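Local coordinates for nucleosome assembly protein 1, putative (Plasmodium falciparum, PDB 3FS3) that acts as a histone chaperone of the nucleosome assembly protein family, probably binding histones and helping to deposit them on DNA in the malaria parasite, at the interface of chains A and B. Residues are numbered along the deposited sequence; one frame, centred on the assembly and turned at random. Chains: chain A/B, Nucleosome assembly protein 1, putative.

The interface of chains A and B. Residues chain A 61, 64-65, 68; chain B 86-87, 90, 93.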
loop_
_atom_site.group_PDB
_atom_site.type_symbol
_atom_site.label_atom_id
_atom_site.label_comp_id
_atom_site.label_asym_id
_atom_site.label_seq_id
_atom_site.Cartn_x
_atom_site.Cartn_y
_atom_site.Cartn_z
ATOM N N TYR A 61 -19.735 -8.521 18.291
ATOM C CA TYR A 61 -18.316 -8.825 18.134
ATOM C C TYR A 61 -17.679 -7.905 17.099
ATOM O O TYR A 61 -16.546 -7.464 17.274
ATOM C CB TYR A 61 -18.093 -10.279 17.703
ATOM C CG TYR A 61 -18.778 -11.317 18.569
ATOM C CD1 TYR A 61 -18.877 -11.157 19.953
ATOM C CD2 TYR A 61 -19.338 -12.458 17.997
ATOM C CE1 TYR A 61 -19.528 -12.104 20.738
ATOM C CE2 TYR A 61 -19.986 -13.408 18.766
ATOM C CZ TYR A 61 -20.085 -13.225 20.136
ATOM O OH TYR A 61 -20.776 -14.147 20.887
ATOM N N GLU A 64 -16.830 -4.750 18.527
ATOM C CA GLU A 64 -15.626 -4.904 19.335
ATOM C C GLU A 64 -14.396 -4.817 18.422
ATOM O O GLU A 64 -13.376 -4.230 18.789
ATOM C CB GLU A 64 -15.642 -6.255 20.058
ATOM C CG GLU A 64 -14.913 -6.249 21.383
ATOM C CD GLU A 64 -14.687 -7.636 21.948
ATOM O OE1 GLU A 64 -15.597 -8.487 21.843
ATOM O OE2 GLU A 64 -13.598 -7.871 22.515
ATOM N N TYR A 65 -14.490 -5.408 17.233
ATOM C CA TYR A 65 -13.372 -5.360 16.295
ATOM C C TYR A 65 -13.040 -3.907 15.952
ATOM O O TYR A 65 -11.881 -3.486 16.030
ATOM C CB TYR A 65 -13.697 -6.105 14.997
ATOM C CG TYR A 65 -12.557 -6.039 13.996
ATOM C CD1 TYR A 65 -11.550 -7.006 13.993
ATOM C CD2 TYR A 65 -12.444 -4.970 13.108
ATOM C CE1 TYR A 65 -10.461 -6.908 13.140
ATOM C CE2 TYR A 65 -11.354 -4.859 12.250
ATOM C CZ TYR A 65 -10.366 -5.835 12.273
ATOM O OH TYR A 65 -9.281 -5.744 11.429
ATOM N N TYR A 68 -11.128 -1.986 18.701
ATOM C CA TYR A 68 -9.708 -2.303 18.705
ATOM C C TYR A 68 -9.020 -1.714 17.479
ATOM O O TYR A 68 -7.926 -1.164 17.579
ATOM C CB TYR A 68 -9.493 -3.818 18.735
ATOM C CG TYR A 68 -9.575 -4.410 20.116
ATOM C CD1 TYR A 68 -8.725 -3.976 21.129
ATOM C CD2 TYR A 68 -10.494 -5.403 20.412
ATOM C CE1 TYR A 68 -8.794 -4.523 22.407
ATOM C CE2 TYR A 68 -10.570 -5.957 21.681
ATOM C CZ TYR A 68 -9.716 -5.513 22.674
ATOM O OH TYR A 68 -9.782 -6.076 23.928
ATOM N N LEU B 86 -5.070 -9.341 19.543
ATOM C CA LEU B 86 -6.283 -8.795 20.134
ATOM C C LEU B 86 -7.488 -9.181 19.268
ATOM O O LEU B 86 -8.581 -9.381 19.784
ATOM C CB LEU B 86 -6.177 -7.269 20.272
ATOM C CG LEU B 86 -5.192 -6.818 21.362
ATOM C CD1 LEU B 86 -5.139 -5.310 21.430
ATOM C CD2 LEU B 86 -5.613 -7.391 22.712
ATOM N N TYR B 87 -7.294 -9.300 17.957
ATOM C CA TYR B 87 -8.405 -9.682 17.073
ATOM C C TYR B 87 -8.761 -11.165 17.201
ATOM O O TYR B 87 -9.931 -11.551 17.074
ATOM C CB TYR B 87 -8.079 -9.389 15.599
ATOM C CG TYR B 87 -7.781 -7.939 15.269
ATOM C CD1 TYR B 87 -8.488 -6.896 15.876
ATOM C CD2 TYR B 87 -6.800 -7.612 14.341
ATOM C CE1 TYR B 87 -8.217 -5.557 15.562
ATOM C CE2 TYR B 87 -6.522 -6.275 14.016
ATOM C CZ TYR B 87 -7.231 -5.256 14.632
ATOM O OH TYR B 87 -6.938 -3.944 14.334
ATOM N N ILE B 90 -11.743 -12.299 19.116
ATOM C CA ILE B 90 -12.954 -11.780 18.502
ATOM C C ILE B 90 -13.359 -12.668 17.332
ATOM O O ILE B 90 -14.547 -12.880 17.095
ATOM C CB ILE B 90 -12.754 -10.324 18.047
ATOM C CG1 ILE B 90 -12.345 -9.475 19.260
ATOM C CG2 ILE B 90 -14.048 -9.772 17.461
ATOM C CD1 ILE B 90 -12.093 -8.008 18.951
ATOM N N LYS B 93 -14.822 -16.001 18.699
ATOM C CA LYS B 93 -16.164 -15.866 19.249
ATOM C C LYS B 93 -17.175 -15.943 18.116
ATOM O O LYS B 93 -18.222 -16.572 18.237
ATOM C CB LYS B 93 -16.314 -14.545 20.019
ATOM C CG LYS B 93 -15.715 -14.605 21.421
ATOM C CD LYS B 93 -16.004 -13.351 22.257
ATOM C CE LYS B 93 -15.264 -12.120 21.740
ATOM N NZ LYS B 93 -15.433 -10.924 22.635
HETATM O O HOH W 1 -19.154 -16.651 20.663
#
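Two copies of one long helix pair antiparallel across a two-fold axis, the dimerisation mode typical of nucleosome assembly proteins, and this patch, with its symmetry twin, ties the early part of one helix to the late part of the other. B:Ile90 is the knob at its middle. Its CD1 methyl reaches the rim of the A:Tyr68 ring at CD2 (3.4 Å) and also touches the aliphatic stem of A:Glu64, while the CG2 branch turns the other way, to the backbone O of A:Tyr61. On one flank the rings of A:Tyr65 and B:Tyr87 stack, tilted by 30° with centroids 4.4 Å apart; A:Tyr65, its CG anti to the backbone N (chi1 179°), lays CE1 over the rim of the B:Tyr87 face. B:Leu86 crosses A:Tyr68 at nearly a right angle, CD1 lying 3.8 Å from ring atom CD1. On the other flank B:Lys93 sets its CB over the centre of the A:Tyr61 face, 3.9 Å from the centroid. The lysine chain then bends at chi3 (-69°), carrying NZ to the syn lone pair of A:Glu64 OE1 in a 2.6 Å salt bridge, where each charge would be expected to stabilise the other. Water 1 joins the A:Tyr61 phenol OH to the backbone O of B:Lys93. All eight residues belong to helix 49-99, its N-terminal half in chain A and its C-terminal part in chain B.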